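Local coordinates for ornithine carbamoyltransferase (Gloeobacter violaceus, PDB 3GD5), which probably catalyses the reversible transfer of the carbamoyl group from carbamoyl phosphate to L-ornithine, giving L-citrulline and phosphate in arginine biosynthesis, at residues Ala25-Leu30 with Cys177-Met182; Asp95-Leu100 with His122-Pro127; Phe112-Leu117 with Val128-Thr133; Glu136-Val141 with Ala170-Leu175. One frame throughout, in Å; residues are numbered along the deposited sequence.

In the fold
Contacts 1 and 4 join the carbamoyl-phosphate-binding half of the chain to the ornithine-binding half, and both use helix 168-180, at places whose centres lie about 12 Å apart. Contact 4, near the middle of the molecule, is fully buried and built on a serine held by two hydrogen bonds, whereas contact 1, farther out, is mainly apolar and has no hydrogen bond across it. Contacts 2 and 3 stay within the carbamoyl-phosphate half and share helix 114-124. Contact 3 is buried and mixes a leucine wedge with one hydrogen bond; contact 2 is partly buried and borders a second subunit. Contacts 3 and 4 touch where Asn130 meets Pro138.

Contact 1 (Ala25-Leu30 with Cys177-Met182); sequences AQLHAL and CAKVGM
The CD2 methyl of Leu27 makes the closest approach of this small contact, lying 3.7 Å from CB of Lys179 and nearly as close to CG1 of Val180. The Leu27 side chain crosses both at about a right angle, its CD2 meeting the base of the lysine and one methyl of the valine. Leu27 CG is anti to the backbone N (chi1 -179°), which sends the branch straight from helix 24-39 to the last turn of helix 168-180. The next residue, His28, brings its ring obliquely up to the same methyl: its NE2 lies 3.9 Å from Val180 CG1, while its CE1 comes to 3.8 Å from the carbonyl O of Lys179. No hydrogen bond spans the two segments.

The polar ends are held by partners of their own. Lys179 meets Leu27 mainly through CB; CG is anti to the carbonyl carbon, the chain bends at its last torsion, and NZ forms a salt bridge with Asp20. ND1 of His28 is hydrogen-bonded to the carbonyl O of Glu24, which would help set the ring's rotation and leaves NE2 by Val180 and CE1 by the Lys179 carbonyl. Around the apolar patch, Leu145 of helix 138-152 packs on Leu27, and Leu155 on Val180.

Beyond Val180 the chain turns away through Gly181, whose positive phi (83°) would push a side chain against the preceding carbonyl O. With Met182 N bonded to Cys177 O and Gly181 N to Ala178 O, both at 3.0 Å, this is a Schellman motif, closing the helix that meets the N-terminal helix across the two domains of the carbamoyltransferase fold.

Contact 2 (Asp95-Leu100 with His122-Pro127); sequences DTARVL and HYAGIP
Two helices of the carbamoyl-phosphate domain, 93-100 and 114-124, pack here against strand 106-110 of its parallel sheet, and their backbones come very close at a pair of alanines. The CA atoms of Ala97 and Ala124 are 4.5 Å apart, a spacing allowed by the small side chains. Ala97 points its CB at the other helix, where it meets Tyr123 CB at 3.7 Å. Ala124 CA in turn directs its hydrogen at the carbonyl O of Ala97, a CA-H...O contact with an angle of 167° at the hydrogen. Leu107 of strand 106-110 touches Ala124, Leu100 and Ile126.

The packing loosens past the turn at Gly125, where Ile126 brings no more than its CD1 near the carbonyl O of Leu100, at 4.1 Å. On the partly exposed side Arg98 lays its CG against Tyr123 O, at 3.6 Å, its CD approaches the ring obliquely, and the chain bends at chi3 to carry the guanidinium to Asp95. A second subunit closes this side: Glu287 of that chain pairs with Arg98 NH1, and its Arg277 with Asp95. An alanine here in place of Arg98 would take away the bridges to Asp95 and to Glu287 of the second subunit and would probably weaken that interface. Within the helix, Arg98 NH2 and Asp95 OD1, 2.7 Å apart, form a salt bridge with a bent hydrogen bond (131°), OD1 lying 18° out of the guanidinium plane.

Contact 3 (Phe112-Leu117 with Val128-Thr133); sequences FAQTEL and VINALT
Thr133 and Leu117 bury the most surface here, with Phe112, Gln114 and Asn130 each contributing less. Leu117, in the first turn of helix 114-124, has CG anti to its backbone N (chi1 177°), so that its two methyls fork over strand 128-130, CD1 toward Val128 and CD2 toward Asn130. CD1 lies 3.9 Å from Val128 CG1, the two side chains sliding past each other in opposite directions. CD2 fits into the corner where the chain bends at Ala131: it is 3.5 Å from Asn130 CB on one flank and 3.7 Å from Thr133 CG2 on the other. Ile109 of strand 106-110 packs on both Leu117 and Val128, as expected within the right-handed beta-alpha-beta crossover that runs from that strand through the helix to strand 128-130 of the parallel sheet.

Thr133 turns its CB to the helix, with CG2 against the leucine and OG1 in the crowded position between backbone N and carbonyl carbon (chi1 66°). From there OG1 donates to Gln114 OE1 over 2.7 Å, nearly along the C=O axis (161°), and it also receives a hydrogen bond from the backbone N of Glu136. Gln114 bends at chi2 to bring its amide across, and its NE2 is held by the carbonyl O of Leu17, which also takes the ND2 of Asn130. An alanine here in place of Gln114, lacking the amide that accepts from Thr133 and donates to Leu17 O, would probably leave the helix start less firmly tied to the loop ahead of Pro138. Nearby, the backbone of Phe112 is hydrogen-bonded to that of Asp134.

Contact 4 (Glu136-Val141 with Ala170-Leu175); sequences EHPCQV and AHSLLL
Ser172 points its hydroxyl out of helix 168-180 into the bend that leads to helix 138-152, with OG anti to its own carbonyl carbon (chi1 -71°). Two bonds grip that oxygen from different sides. It donates to Glu136 OE2 over 2.9 Å, using the anti lone pair of the carboxylate oxygen, and it accepts the backbone N-H of His137 at 3.0 Å along a nearly straight line (164°). Glu136 reaches along the serine with its chain extended beyond CG: CG passes 4.0 Å from His171 CB, and the side chain crosses Leu175 at about a right angle, placing both carboxylate oxygens, OE1 and OE2, 3.7 Å from Leu175 CD1.

The segment 136-141 carries the His-Pro-Cys-Gln sequence that, by similarity, binds carbamoyl phosphate, with His137 as N-cap residue of helix 138-152. Ser172 therefore ties the backbone of this binding loop to a helix of the ornithine domain. The buried carboxylate is also hydrogen-bonded to Ser18 OG and to the N-H of Leu19, which would probably favour the charged form.

On the helical side of the bend Val141 faces Ser172 and Leu173, its CG2 3.9 Å from Leu173 CG and its CG1 3.6 Å from the carbonyl O of Ser172. The imidazole of His171 stands steeply to the Glu136 carboxylate, their planes 83° apart, and leads away from it, its ND1 hydrogen-bonded to the carbonyl O of His135.

Contact 1 (Ala25-Leu30 with Cys177-Met182)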
loop_
_atom_site.group_PDB
_atom_site.type_symbol
_atom_site.label_atom_id
_atom_site.label_comp_id
_atom_site.label_asym_id
_atom_site.label_seq_id
_atom_site.Cartn_x
_atom_site.Cartn_y
_atom_site.Cartn_z
ATOM N N ALA A 25 -9.999 32.774 -35.669
ATOM C CA ALA A 25 -9.322 32.369 -36.900
ATOM C C ALA A 25 -8.464 31.113 -36.748
ATOM O O ALA A 25 -8.455 30.238 -37.608
ATOM C CB ALA A 25 -8.466 33.522 -37.417
ATOM N N GLN A 26 -7.728 31.026 -35.654
ATOM C CA GLN A 26 -6.873 29.874 -35.439
ATOM C C GLN A 26 -7.692 28.605 -35.176
ATOM O O GLN A 26 -7.319 27.512 -35.613
ATOM C CB GLN A 26 -5.920 30.184 -34.290
ATOM C CG GLN A 26 -5.123 31.456 -34.563
ATOM C CD GLN A 26 -4.268 31.896 -33.394
ATOM O OE1 GLN A 26 -4.775 32.141 -32.301
ATOM N NE2 GLN A 26 -2.961 32.006 -33.623
ATOM N N LEU A 27 -8.823 28.754 -34.497
ATOM C CA LEU A 27 -9.668 27.610 -34.198
ATOM C C LEU A 27 -10.218 26.986 -35.474
ATOM O O LEU A 27 -10.229 25.755 -35.619
ATOM C CB LEU A 27 -10.816 28.021 -33.273
ATOM C CG LEU A 27 -11.777 26.900 -32.855
ATOM C CD1 LEU A 27 -10.988 25.722 -32.278
ATOM C CD2 LEU A 27 -12.783 27.440 -31.839
ATOM N N HIS A 28 -10.673 27.828 -36.402
ATOM C CA HIS A 28 -11.220 27.330 -37.663
ATOM C C HIS A 28 -10.155 26.611 -38.485
ATOM O O HIS A 28 -10.404 25.536 -39.041
ATOM C CB HIS A 28 -11.830 28.473 -38.483
ATOM C CG HIS A 28 -13.133 28.976 -37.943
ATOM N ND1 HIS A 28 -13.226 30.071 -37.111
ATOM C CD2 HIS A 28 -14.395 28.500 -38.078
ATOM C CE1 HIS A 28 -14.486 30.247 -36.754
ATOM N NE2 HIS A 28 -15.216 29.307 -37.326
ATOM N N ALA A 29 -8.968 27.201 -38.560
ATOM C CA ALA A 29 -7.879 26.587 -39.309
ATOM C C ALA A 29 -7.629 25.183 -38.754
ATOM O O ALA A 29 -7.545 24.203 -39.500
ATOM C CB ALA A 29 -6.622 27.433 -39.188
ATOM N N LEU A 30 -7.528 25.104 -37.432
ATOM C CA LEU A 30 -7.297 23.842 -36.740
ATOM C C LEU A 30 -8.379 22.841 -37.134
ATOM O O LEU A 30 -8.077 21.720 -37.550
ATOM C CB LEU A 30 -7.324 24.074 -35.231
ATOM C CG LEU A 30 -6.843 22.913 -34.368
ATOM C CD1 LEU A 30 -5.400 22.569 -34.735
ATOM C CD2 LEU A 30 -6.953 23.300 -32.904
ATOM N N CYS A 177 -17.499 27.264 -28.158
ATOM C CA CYS A 177 -18.764 27.551 -28.813
ATOM C C CYS A 177 -18.770 29.006 -29.264
ATOM O O CYS A 177 -18.922 29.293 -30.448
ATOM C CB CYS A 177 -19.932 27.266 -27.862
ATOM S SG CYS A 177 -20.246 25.486 -27.643
ATOM N N ALA A 178 -18.579 29.919 -28.322
ATOM C CA ALA A 178 -18.555 31.336 -28.639
ATOM C C ALA A 178 -17.665 31.610 -29.845
ATOM O O ALA A 178 -18.079 32.288 -30.789
ATOM C CB ALA A 178 -18.061 32.132 -27.438
ATOM N N LYS A 179 -16.452 31.064 -29.824
ATOM C CA LYS A 179 -15.498 31.275 -30.907
ATOM C C LYS A 179 -15.948 30.867 -32.315
ATOM O O LYS A 179 -15.433 31.395 -33.300
ATOM C CB LYS A 179 -14.169 30.590 -30.580
ATOM C CG LYS A 179 -13.358 31.287 -29.500
ATOM C CD LYS A 179 -11.995 30.639 -29.361
ATOM C CE LYS A 179 -11.095 31.434 -28.431
ATOM N NZ LYS A 179 -11.624 31.443 -27.049
ATOM N N VAL A 180 -16.880 29.925 -32.425
ATOM C CA VAL A 180 -17.352 29.520 -33.748
ATOM C C VAL A 180 -18.743 30.073 -34.037
ATOM O O VAL A 180 -19.342 29.764 -35.070
ATOM C CB VAL A 180 -17.382 27.975 -33.920
ATOM C CG1 VAL A 180 -15.963 27.425 -33.936
ATOM C CG2 VAL A 180 -18.202 27.336 -32.812
ATOM N N GLY A 181 -19.251 30.890 -33.118
ATOM C CA GLY A 181 -20.561 31.487 -33.300
ATOM C C GLY A 181 -21.700 30.582 -32.884
ATOM O O GLY A 181 -22.842 30.786 -33.296
ATOM N N MET A 182 -21.396 29.576 -32.073
ATOM C CA MET A 182 -22.420 28.654 -31.607
ATOM C C MET A 182 -22.904 29.137 -30.249
ATOM O O MET A 182 -22.097 29.413 -29.357
ATOM C CB MET A 182 -21.848 27.235 -31.488
ATOM C CG MET A 182 -22.874 26.169 -31.121
ATOM S SD MET A 182 -22.173 24.493 -30.909
ATOM C CE MET A 182 -21.666 24.132 -32.515
#

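Contact 2 (Asp95-Leu100 with His122-Pro127)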
loop_
_atom_site.group_PDB
_atom_site.type_symbol
_atom_site.label_atom_id
_atom_site.label_comp_id
_atom_site.label_asym_id
_atom_site.label_seq_id
_atom_site.Cartn_x
_atom_site.Cartn_y
_atom_site.Cartn_z
ATOM N N ASP A 95 13.295 21.757 -13.446
ATOM C CA ASP A 95 14.436 20.906 -13.777
ATOM C C ASP A 95 13.984 19.819 -14.740
ATOM O O ASP A 95 14.609 19.596 -15.778
ATOM C CB ASP A 95 15.037 20.268 -12.522
ATOM C CG ASP A 95 15.775 21.276 -11.647
ATOM O OD1 ASP A 95 15.920 22.444 -12.056
ATOM O OD2 ASP A 95 16.221 20.896 -10.550
ATOM N N THR A 96 12.883 19.150 -14.408
ATOM C CA THR A 96 12.385 18.096 -15.273
ATOM C C THR A 96 11.938 18.627 -16.638
ATOM O O THR A 96 12.113 17.953 -17.649
ATOM C CB THR A 96 11.245 17.289 -14.585
ATOM O OG1 THR A 96 10.270 16.886 -15.558
ATOM C CG2 THR A 96 10.595 18.098 -13.494
ATOM N N ALA A 97 11.401 19.844 -16.684
ATOM C CA ALA A 97 10.962 20.412 -17.960
ATOM C C ALA A 97 12.165 20.709 -18.856
ATOM O O ALA A 97 12.164 20.403 -20.055
ATOM C CB ALA A 97 10.163 21.687 -17.728
ATOM N N ARG A 98 13.196 21.297 -18.266
ATOM C CA ARG A 98 14.399 21.636 -19.010
ATOM C C ARG A 98 15.103 20.414 -19.581
ATOM O O ARG A 98 15.608 20.458 -20.704
ATOM C CB ARG A 98 15.349 22.450 -18.130
ATOM C CG ARG A 98 14.982 23.928 -18.096
ATOM C CD ARG A 98 15.923 24.737 -17.231
ATOM N NE ARG A 98 15.809 24.368 -15.824
ATOM C CZ ARG A 98 16.337 25.063 -14.823
ATOM N NH1 ARG A 98 17.020 26.177 -15.067
ATOM N NH2 ARG A 98 16.185 24.644 -13.574
ATOM N N VAL A 99 15.132 19.322 -18.820
ATOM C CA VAL A 99 15.765 18.099 -19.296
ATOM C C VAL A 99 14.922 17.474 -20.410
ATOM O O VAL A 99 15.450 17.049 -21.440
ATOM C CB VAL A 99 15.953 17.078 -18.138
ATOM C CG1 VAL A 99 16.357 15.722 -18.682
ATOM C CG2 VAL A 99 17.023 17.581 -17.176
ATOM N N LEU A 100 13.610 17.430 -20.205
ATOM C CA LEU A 100 12.692 16.861 -21.187
ATOM C C LEU A 100 12.785 17.632 -22.503
ATOM O O LEU A 100 12.705 17.052 -23.597
ATOM C CB LEU A 100 11.263 16.917 -20.649
ATOM C CG LEU A 100 10.535 15.617 -20.293
ATOM C CD1 LEU A 100 11.450 14.667 -19.565
ATOM C CD2 LEU A 100 9.316 15.947 -19.448
ATOM N N HIS A 122 6.614 27.005 -19.725
ATOM C CA HIS A 122 7.592 28.050 -19.487
ATOM C C HIS A 122 9.045 27.571 -19.585
ATOM O O HIS A 122 9.876 28.217 -20.224
ATOM C CB HIS A 122 7.332 28.655 -18.107
ATOM C CG HIS A 122 8.118 29.895 -17.831
ATOM N ND1 HIS A 122 9.494 29.930 -17.879
ATOM C CD2 HIS A 122 7.720 31.144 -17.491
ATOM C CE1 HIS A 122 9.912 31.148 -17.579
ATOM N NE2 HIS A 122 8.854 31.903 -17.339
ATOM N N TYR A 123 9.339 26.429 -18.969
ATOM C CA TYR A 123 10.694 25.882 -18.945
ATOM C C TYR A 123 11.080 24.854 -20.011
ATOM O O TYR A 123 12.254 24.729 -20.343
ATOM C CB TYR A 123 10.960 25.275 -17.565
ATOM C CG TYR A 123 11.175 26.296 -16.483
ATOM C CD1 TYR A 123 12.352 27.032 -16.429
ATOM C CD2 TYR A 123 10.202 26.537 -15.520
ATOM C CE1 TYR A 123 12.559 27.983 -15.439
ATOM C CE2 TYR A 123 10.397 27.488 -14.523
ATOM C CZ TYR A 123 11.581 28.205 -14.492
ATOM O OH TYR A 123 11.797 29.143 -13.513
ATOM N N ALA A 124 10.101 24.119 -20.534
ATOM C CA ALA A 124 10.361 23.086 -21.532
ATOM C C ALA A 124 11.066 23.574 -22.794
ATOM O O ALA A 124 11.953 22.894 -23.318
ATOM C CB ALA A 124 9.054 22.387 -21.908
ATOM N N GLY A 125 10.670 24.739 -23.294
ATOM C CA GLY A 125 11.298 25.247 -24.498
ATOM C C GLY A 125 10.771 24.522 -25.718
ATOM O O GLY A 125 11.300 24.670 -26.817
ATOM N N ILE A 126 9.723 23.723 -25.520
ATOM C CA ILE A 126 9.103 22.983 -26.615
ATOM C C ILE A 126 7.585 23.084 -26.483
ATOM O O ILE A 126 7.058 23.314 -25.390
ATOM C CB ILE A 126 9.539 21.478 -26.641
ATOM C CG1 ILE A 126 9.487 20.874 -25.236
ATOM C CG2 ILE A 126 10.937 21.345 -27.244
ATOM C CD1 ILE A 126 9.711 19.360 -25.212
ATOM N N PRO A 127 6.862 22.920 -27.597
ATOM C CA PRO A 127 5.399 23.007 -27.564
ATOM C C PRO A 127 4.772 22.178 -26.449
ATOM O O PRO A 127 5.107 21.005 -26.272
ATOM C CB PRO A 127 4.990 22.505 -28.944
ATOM C CG PRO A 127 6.159 22.870 -29.811
ATOM C CD PRO A 127 7.340 22.523 -28.935
#

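Contact 3 (Phe112-Leu117 with Val128-Thr133)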
loop_
_atom_site.group_PDB
_atom_site.type_symbol
_atom_site.label_atom_id
_atom_site.label_comp_id
_atom_site.label_asym_id
_atom_site.label_seq_id
_atom_site.Cartn_x
_atom_site.Cartn_y
_atom_site.Cartn_z
ATOM N N PHE A 112 -3.289 18.880 -12.544
ATOM C CA PHE A 112 -4.510 19.269 -11.861
ATOM C C PHE A 112 -4.629 20.783 -11.933
ATOM O O PHE A 112 -5.672 21.326 -12.293
ATOM C CB PHE A 112 -4.469 18.800 -10.403
ATOM C CG PHE A 112 -4.337 17.312 -10.256
ATOM C CD1 PHE A 112 -5.365 16.468 -10.671
ATOM C CD2 PHE A 112 -3.169 16.750 -9.753
ATOM C CE1 PHE A 112 -5.232 15.080 -10.591
ATOM C CE2 PHE A 112 -3.022 15.365 -9.668
ATOM C CZ PHE A 112 -4.059 14.527 -10.090
ATOM N N ALA A 113 -3.548 21.470 -11.602
ATOM C CA ALA A 113 -3.564 22.923 -11.637
ATOM C C ALA A 113 -3.073 23.467 -12.977
ATOM O O ALA A 113 -2.045 23.035 -13.497
ATOM C CB ALA A 113 -2.713 23.477 -10.500
ATOM N N GLN A 114 -3.819 24.417 -13.527
ATOM C CA GLN A 114 -3.464 25.046 -14.790
ATOM C C GLN A 114 -2.087 25.689 -14.635
ATOM O O GLN A 114 -1.269 25.671 -15.553
ATOM C CB GLN A 114 -4.493 26.128 -15.145
ATOM C CG GLN A 114 -4.333 26.751 -16.527
ATOM C CD GLN A 114 -4.817 25.837 -17.640
ATOM O OE1 GLN A 114 -5.601 24.924 -17.400
ATOM N NE2 GLN A 114 -4.367 26.090 -18.865
ATOM N N THR A 115 -1.837 26.252 -13.459
ATOM C CA THR A 115 -0.569 26.918 -13.197
ATOM C C THR A 115 0.634 25.994 -13.376
ATOM O O THR A 115 1.647 26.396 -13.951
ATOM C CB THR A 115 -0.549 27.548 -11.776
ATOM O OG1 THR A 115 0.693 28.233 -11.578
ATOM C CG2 THR A 115 -0.719 26.485 -10.705
ATOM N N GLU A 116 0.526 24.758 -12.893
ATOM C CA GLU A 116 1.624 23.806 -13.038
ATOM C C GLU A 116 1.869 23.520 -14.519
ATOM O O GLU A 116 3.008 23.353 -14.950
ATOM C CB GLU A 116 1.315 22.499 -12.305
ATOM C CG GLU A 116 2.377 21.424 -12.536
ATOM C CD GLU A 116 2.258 20.250 -11.582
ATOM O OE1 GLU A 116 1.166 19.653 -11.493
ATOM O OE2 GLU A 116 3.266 19.920 -10.924
ATOM N N LEU A 117 0.786 23.467 -15.291
ATOM C CA LEU A 117 0.873 23.218 -16.727
ATOM C C LEU A 117 1.685 24.331 -17.371
ATOM O O LEU A 117 2.464 24.103 -18.296
ATOM C CB LEU A 117 -0.528 23.197 -17.353
ATOM C CG LEU A 117 -0.566 23.023 -18.874
ATOM C CD1 LEU A 117 0.014 21.656 -19.211
ATOM C CD2 LEU A 117 -2.000 23.151 -19.406
ATOM N N VAL A 128 3.867 22.790 -25.692
ATOM C CA VAL A 128 3.175 22.093 -24.617
ATOM C C VAL A 128 1.671 22.116 -24.874
ATOM O O VAL A 128 1.085 23.169 -25.136
ATOM C CB VAL A 128 3.466 22.725 -23.242
ATOM C CG1 VAL A 128 2.558 22.103 -22.180
ATOM C CG2 VAL A 128 4.926 22.509 -22.872
ATOM N N ILE A 129 1.052 20.942 -24.801
ATOM C CA ILE A 129 -0.374 20.806 -25.038
ATOM C C ILE A 129 -1.077 20.371 -23.768
ATOM O O ILE A 129 -0.604 19.485 -23.058
ATOM C CB ILE A 129 -0.644 19.758 -26.133
ATOM C CG1 ILE A 129 0.055 20.174 -27.426
ATOM C CG2 ILE A 129 -2.139 19.585 -26.344
ATOM C CD1 ILE A 129 0.211 19.044 -28.420
ATOM N N ASN A 130 -2.208 20.997 -23.484
ATOM C CA ASN A 130 -2.994 20.660 -22.310
ATOM C C ASN A 130 -3.795 19.400 -22.619
ATOM O O ASN A 130 -4.748 19.443 -23.396
ATOM C CB ASN A 130 -3.947 21.814 -21.958
ATOM C CG ASN A 130 -4.897 21.462 -20.830
ATOM O OD1 ASN A 130 -4.956 20.317 -20.392
ATOM N ND2 ASN A 130 -5.656 22.446 -20.360
ATOM N N ALA A 131 -3.395 18.282 -22.014
ATOM C CA ALA A 131 -4.074 17.011 -22.214
ATOM C C ALA A 131 -5.325 16.996 -21.349
ATOM O O ALA A 131 -6.297 16.309 -21.655
ATOM C CB ALA A 131 -3.156 15.861 -21.831
ATOM N N LEU A 132 -5.277 17.758 -20.261
ATOM C CA LEU A 132 -6.393 17.888 -19.337
ATOM C C LEU A 132 -5.921 18.491 -18.013
ATOM O O LEU A 132 -4.879 18.100 -17.483
ATOM C CB LEU A 132 -7.029 16.516 -19.063
ATOM C CG LEU A 132 -8.512 16.474 -18.667
ATOM C CD1 LEU A 132 -8.926 15.041 -18.363
ATOM C CD2 LEU A 132 -8.755 17.354 -17.461
ATOM N N THR A 133 -6.674 19.462 -17.497
ATOM C CA THR A 133 -6.364 20.060 -16.200
ATOM C C THR A 133 -7.687 20.243 -15.474
ATOM O O THR A 133 -8.759 20.015 -16.043
ATOM C CB THR A 133 -5.656 21.456 -16.295
ATOM O OG1 THR A 133 -6.552 22.416 -16.866
ATOM C CG2 THR A 133 -4.376 21.373 -17.133
#

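Contact 4 (Glu136-Val141 with Ala170-Leu175)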
loop_
_atom_site.group_PDB
_atom_site.type_symbol
_atom_site.label_atom_id
_atom_site.label_comp_id
_atom_site.label_asym_id
_atom_site.label_seq_id
_atom_site.Cartn_x
_atom_site.Cartn_y
_atom_site.Cartn_z
ATOM N N GLU A 136 -9.418 23.255 -17.648
ATOM C CA GLU A 136 -9.882 23.117 -19.031
ATOM C C GLU A 136 -9.542 21.788 -19.700
ATOM O O GLU A 136 -8.782 20.981 -19.169
ATOM C CB GLU A 136 -9.301 24.247 -19.896
ATOM C CG GLU A 136 -10.289 25.340 -20.264
ATOM C CD GLU A 136 -9.738 26.307 -21.297
ATOM O OE1 GLU A 136 -9.172 27.345 -20.902
ATOM O OE2 GLU A 136 -9.860 26.022 -22.506
ATOM N N HIS A 137 -10.110 21.582 -20.883
ATOM C CA HIS A 137 -9.883 20.373 -21.666
ATOM C C HIS A 137 -10.089 20.771 -23.129
ATOM O O HIS A 137 -11.056 20.363 -23.776
ATOM C CB HIS A 137 -10.879 19.277 -21.254
ATOM C CG HIS A 137 -10.506 17.910 -21.738
ATOM N ND1 HIS A 137 -11.207 16.776 -21.382
ATOM C CD2 HIS A 137 -9.497 17.491 -22.533
ATOM C CE1 HIS A 137 -10.642 15.717 -21.935
ATOM N NE2 HIS A 137 -9.603 16.123 -22.639
ATOM N N PRO A 138 -9.171 21.586 -23.663
ATOM C CA PRO A 138 -9.174 22.102 -25.036
ATOM C C PRO A 138 -9.334 21.066 -26.143
ATOM O O PRO A 138 -10.188 21.208 -27.024
ATOM C CB PRO A 138 -7.829 22.815 -25.138
ATOM C CG PRO A 138 -7.589 23.274 -23.745
ATOM C CD PRO A 138 -7.990 22.075 -22.931
ATOM N N CYS A 139 -8.501 20.033 -26.101
ATOM C CA CYS A 139 -8.536 18.999 -27.119
ATOM C C CYS A 139 -9.867 18.298 -27.206
ATOM O O CYS A 139 -10.306 17.965 -28.299
ATOM C CB CYS A 139 -7.409 17.989 -26.896
ATOM S SG CYS A 139 -5.741 18.698 -27.207
ATOM N N GLN A 140 -10.516 18.077 -26.068
ATOM C CA GLN A 140 -11.822 17.421 -26.069
ATOM C C GLN A 140 -12.799 18.261 -26.893
ATOM O O GLN A 140 -13.485 17.757 -27.786
ATOM C CB GLN A 140 -12.353 17.283 -24.640
ATOM C CG GLN A 140 -13.780 16.743 -24.544
ATOM C CD GLN A 140 -13.908 15.334 -25.087
ATOM O OE1 GLN A 140 -13.161 14.431 -24.682
ATOM N NE2 GLN A 140 -14.851 15.132 -26.009
ATOM N N VAL A 141 -12.841 19.551 -26.587
ATOM C CA VAL A 141 -13.735 20.469 -27.272
ATOM C C VAL A 141 -13.486 20.591 -28.770
ATOM O O VAL A 141 -14.446 20.674 -29.533
ATOM C CB VAL A 141 -13.697 21.868 -26.600
ATOM C CG1 VAL A 141 -14.418 22.920 -27.478
ATOM C CG2 VAL A 141 -14.368 21.779 -25.236
ATOM N N ALA A 170 -16.847 22.162 -19.612
ATOM C CA ALA A 170 -17.852 23.207 -19.722
ATOM C C ALA A 170 -17.098 24.485 -20.071
ATOM O O ALA A 170 -17.488 25.214 -20.986
ATOM C CB ALA A 170 -18.589 23.373 -18.395
ATOM N N HIS A 171 -16.010 24.739 -19.341
ATOM C CA HIS A 171 -15.164 25.916 -19.562
ATOM C C HIS A 171 -14.671 25.997 -21.001
ATOM O O HIS A 171 -14.730 27.052 -21.633
ATOM C CB HIS A 171 -13.938 25.878 -18.653
ATOM C CG HIS A 171 -14.230 26.202 -17.225
ATOM N ND1 HIS A 171 -13.318 25.988 -16.215
ATOM C CD2 HIS A 171 -15.327 26.733 -16.635
ATOM C CE1 HIS A 171 -13.840 26.371 -15.064
ATOM N NE2 HIS A 171 -15.059 26.826 -15.292
ATOM N N SER A 172 -14.164 24.879 -21.507
ATOM C CA SER A 172 -13.659 24.850 -22.866
ATOM C C SER A 172 -14.792 24.934 -23.884
ATOM O O SER A 172 -14.595 25.444 -24.982
ATOM C CB SER A 172 -12.825 23.585 -23.098
ATOM O OG SER A 172 -11.591 23.658 -22.403
ATOM N N LEU A 173 -15.970 24.426 -23.528
ATOM C CA LEU A 173 -17.111 24.485 -24.442
ATOM C C LEU A 173 -17.568 25.936 -24.557
ATOM O O LEU A 173 -17.960 26.387 -25.631
ATOM C CB LEU A 173 -18.267 23.609 -23.935
ATOM C CG LEU A 173 -18.157 22.101 -24.201
ATOM C CD1 LEU A 173 -19.240 21.354 -23.430
ATOM C CD2 LEU A 173 -18.284 21.835 -25.681
ATOM N N LEU A 174 -17.510 26.656 -23.441
ATOM C CA LEU A 174 -17.896 28.060 -23.406
ATOM C C LEU A 174 -17.017 28.870 -24.356
ATOM O O LEU A 174 -17.523 29.600 -25.214
ATOM C CB LEU A 174 -17.781 28.614 -21.977
ATOM C CG LEU A 174 -18.858 28.132 -20.996
ATOM C CD1 LEU A 174 -18.609 28.686 -19.599
ATOM C CD2 LEU A 174 -20.231 28.561 -21.506
ATOM N N LEU A 175 -15.705 28.731 -24.213
ATOM C CA LEU A 175 -14.771 29.455 -25.069
ATOM C C LEU A 175 -14.867 28.988 -26.513
ATOM O O LEU A 175 -14.813 29.798 -27.442
ATOM C CB LEU A 175 -13.341 29.255 -24.587
ATOM C CG LEU A 175 -12.982 29.755 -23.191
ATOM C CD1 LEU A 175 -11.574 29.286 -22.868
ATOM C CD2 LEU A 175 -13.097 31.288 -23.117
#